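Local coordinates for capsid polyprotein (PDB 3TS3) that forms the capsid of turkey astrovirus 2, the chain here being its projection (spike) domain, and probably self-assembles into an icosahedral T=3 immature particle, at residues V98-M102 against K103-Q107. Sequence-based numbering, arbitrary orientation.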
ATOM      1  N   VAL C  98       3.099  -8.420   6.106  1.00  5.73           N
ATOM      2  CA  VAL C  98       3.028  -9.149   4.850  1.00  6.25           C
ATOM      3  C   VAL C  98       3.058 -10.644   5.142  1.00  6.57           C
ATOM      4  O   VAL C  98       4.003 -11.151   5.707  1.00  7.15           O
ATOM      5  CB  VAL C  98       4.209  -8.786   3.934  1.00  5.77           C
ATOM      6  CG1 VAL C  98       4.308  -9.760   2.760  1.00  6.52           C
ATOM      7  CG2 VAL C  98       4.091  -7.334   3.455  1.00  5.74           C
ATOM      8  N   MET C  99       1.983 -11.328   4.782  1.00  6.69           N
ATOM      9  CA  MET C  99       1.902 -12.704   5.182  0.50  6.27           C
ATOM     10  C   MET C  99       1.651 -13.578   3.972  1.00  6.69           C
ATOM     11  O   MET C  99       1.787 -14.783   4.112  1.00  7.59           O
ATOM     12  CB  MET C  99       0.884 -12.946   6.323  0.50  5.92           C
ATOM     13  CG  MET C  99      -0.526 -12.393   6.095  0.50  4.96           C
ATOM     14  SD  MET C  99      -1.568 -13.571   5.208  0.50  3.55           S
ATOM     15  CE  MET C  99      -2.778 -12.499   4.437  0.50  6.12           C
ATOM     16  N   GLN C 100       1.518 -12.974   2.797  1.00  6.14           N
ATOM     17  CA  GLN C 100       1.603 -13.696   1.530  1.00  5.88           C
ATOM     18  C   GLN C 100       2.259 -12.841   0.478  1.00  6.17           C
ATOM     19  O   GLN C 100       2.149 -11.636   0.494  1.00  6.07           O
ATOM     20  CB  GLN C 100       0.231 -14.096   0.957  1.00  6.31           C
ATOM     21  CG  GLN C 100      -0.709 -14.800   1.893  1.00  6.48           C
ATOM     22  CD  GLN C 100      -0.448 -16.287   2.017  1.00  8.13           C
ATOM     23  OE1 GLN C 100       0.442 -16.843   1.383  1.00  7.92           O
ATOM     24  NE2 GLN C 100      -1.244 -16.935   2.842  1.00  9.17           N
ATOM     25  N   THR C 101       2.930 -13.503  -0.453  1.00  6.38           N
ATOM     26  CA  THR C 101       3.318 -12.898  -1.705  1.00  6.80           C
ATOM     27  C   THR C 101       2.334 -13.492  -2.698  1.00  7.22           C
ATOM     28  O   THR C 101       1.589 -14.392  -2.365  1.00  7.70           O
ATOM     29  CB  THR C 101       4.727 -13.250  -2.142  1.00  6.67           C
ATOM     30  OG1 THR C 101       4.845 -14.664  -2.265  1.00  7.26           O
ATOM     31  CG2 THR C 101       5.741 -12.748  -1.139  1.00  6.64           C
ATOM     32  N   MET C 102       2.322 -12.990  -3.918  1.00  7.51           N
ATOM     33  CA  MET C 102       1.446 -13.572  -4.920  1.00  7.38           C
ATOM     34  C   MET C 102       1.866 -15.020  -5.165  1.00  7.64           C
ATOM     35  O   MET C 102       1.042 -15.876  -5.415  1.00  8.86           O
ATOM     36  CB  MET C 102       1.428 -12.754  -6.211  1.00  7.13           C
ATOM     37  CG  MET C 102       0.716 -11.390  -6.094  1.00  8.17           C
ATOM     38  SD  MET C 102      -0.995 -11.451  -5.467  1.00  9.88           S
ATOM     39  CE  MET C 102      -0.708 -11.053  -3.731  1.00  9.54           C
ATOM     40  N   LYS C 103       3.161 -15.290  -5.096  1.00  7.66           N
ATOM     41  CA  LYS C 103       3.618 -16.661  -5.282  1.00  7.95           C
ATOM     42  C   LYS C 103       3.114 -17.623  -4.207  1.00  7.96           C
ATOM     43  O   LYS C 103       2.586 -18.673  -4.514  1.00  8.20           O
ATOM     44  CB  LYS C 103       5.148 -16.696  -5.305  1.00  8.02           C
ATOM     45  CG  LYS C 103       5.725 -18.091  -5.415  1.00  9.26           C
ATOM     46  CD  LYS C 103       7.222 -18.104  -5.205  1.00 10.33           C
ATOM     47  CE  LYS C 103       7.947 -17.436  -6.341  1.00 10.79           C
ATOM     48  NZ  LYS C 103       9.404 -17.705  -6.200  1.00 11.35           N
ATOM     49  N   THR C 104       3.270 -17.258  -2.942  1.00  7.50           N
ATOM     50  CA  THR C 104       2.773 -18.099  -1.854  1.00  7.53           C
ATOM     51  C   THR C 104       1.241 -18.218  -1.876  1.00  8.00           C
ATOM     52  O   THR C 104       0.671 -19.230  -1.499  1.00  8.51           O
ATOM     53  CB  THR C 104       3.290 -17.679  -0.462  1.00  8.02           C
ATOM     54  OG1 THR C 104       2.726 -16.426  -0.093  1.00  7.15           O
ATOM     55  CG2 THR C 104       4.812 -17.582  -0.444  1.00  7.40           C
ATOM     56  N   LEU C 105       0.587 -17.165  -2.335  1.00  8.03           N
ATOM     57  CA  LEU C 105      -0.866 -17.131  -2.376  1.00  8.07           C
ATOM     58  C   LEU C 105      -1.420 -18.190  -3.329  1.00  8.68           C
ATOM     59  O   LEU C 105      -2.569 -18.573  -3.231  1.00  8.98           O
ATOM     60  CB  LEU C 105      -1.367 -15.736  -2.736  1.00  7.95           C
ATOM     61  CG  LEU C 105      -2.867 -15.470  -2.562  1.00  8.61           C
ATOM     62  CD1 LEU C 105      -3.348 -15.740  -1.142  1.00  9.79           C
ATOM     63  CD2 LEU C 105      -3.163 -14.046  -2.975  1.00  9.89           C
ATOM     64  N   LYS C 106      -0.576 -18.678  -4.226  1.00  8.68           N
ATOM     65  CA  LYS C 106      -1.005 -19.685  -5.195  1.00  9.10           C
ATOM     66  C   LYS C 106      -1.435 -20.943  -4.452  1.00  9.49           C
ATOM     67  O   LYS C 106      -2.225 -21.724  -4.944  1.00 10.39           O
ATOM     68  CB  LYS C 106       0.098 -20.016  -6.203  1.00  9.25           C
ATOM     69  CG  LYS C 106       0.358 -18.932  -7.224  1.00  9.58           C
ATOM     70  CD  LYS C 106       1.400 -19.356  -8.253  1.00 10.24           C
ATOM     71  CE  LYS C 106       1.640 -18.240  -9.259  1.00 10.79           C
ATOM     72  NZ  LYS C 106       2.674 -18.597 -10.273  1.00 12.13           N
ATOM     73  N   GLN C 107      -0.894 -21.123  -3.262  1.00 10.05           N
ATOM     74  CA  GLN C 107      -1.239 -22.267  -2.432  1.00 10.21           C
ATOM     75  C   GLN C 107      -2.695 -22.234  -1.988  1.00 10.43           C
ATOM     76  O   GLN C 107      -3.261 -23.251  -1.619  1.00 11.46           O
ATOM     77  CB  GLN C 107      -0.337 -22.341  -1.209  1.00 10.29           C
ATOM     78  CG  GLN C 107       1.108 -22.586  -1.530  1.00 11.22           C
ATOM     79  CD  GLN C 107       2.027 -22.250  -0.372  1.00 11.60           C
ATOM     80  OE1 GLN C 107       1.744 -22.575   0.776  1.00 13.28           O
ATOM     81  NE2 GLN C 107       3.136 -21.604  -0.679  1.00 11.91           N
TER
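Thr104 lays its CG2 methyl against Thr101 OG1, 3.4 Å away, within a capping box that starts the short helix 102-105 straight off strand 98-101 of the spike domain. Thr101 is the N-cap. A chi1 of 58° swings Thr101 OG1 back over its own main chain toward the helix start. There it accepts Thr104 N at 3.1 Å, almost in line (176°). The box closes in the other direction through Thr101 N, which donates to Thr104 OG1 at 3.0 Å. That hydroxyl in turn gives its proton to Gln100 OE1, reaching a lone pair in the amide plane at 2.8 Å, so two bonds, one accepted and one donated, hold Thr104 OG1 and set the rotation of its hydroxyl. The Gln100 chain bends at chi2 (-82°), which turns OE1 toward the Thr104 hydroxyl. Thr14 OG1 also bonds to OE1, and NE2 is taken by the carbonyl of Phe17, which leaves the buried amide satisfied and oriented. A classic beta bulge, in which Met99 and Gln100 together pair with Leu88 of strand 87-90, immediately precedes the cap. The first helical turn is held by Leu105 N bonding to Thr101 O at 2.9 Å, whereas the next bond, Lys106 N to Met102 O, is weak. On the apolar side Met102 and Leu105 run side by side against Tyr165 of strand 164-171, the methyl CE of Met102 lying 3.9 Å from CD2 of Leu105.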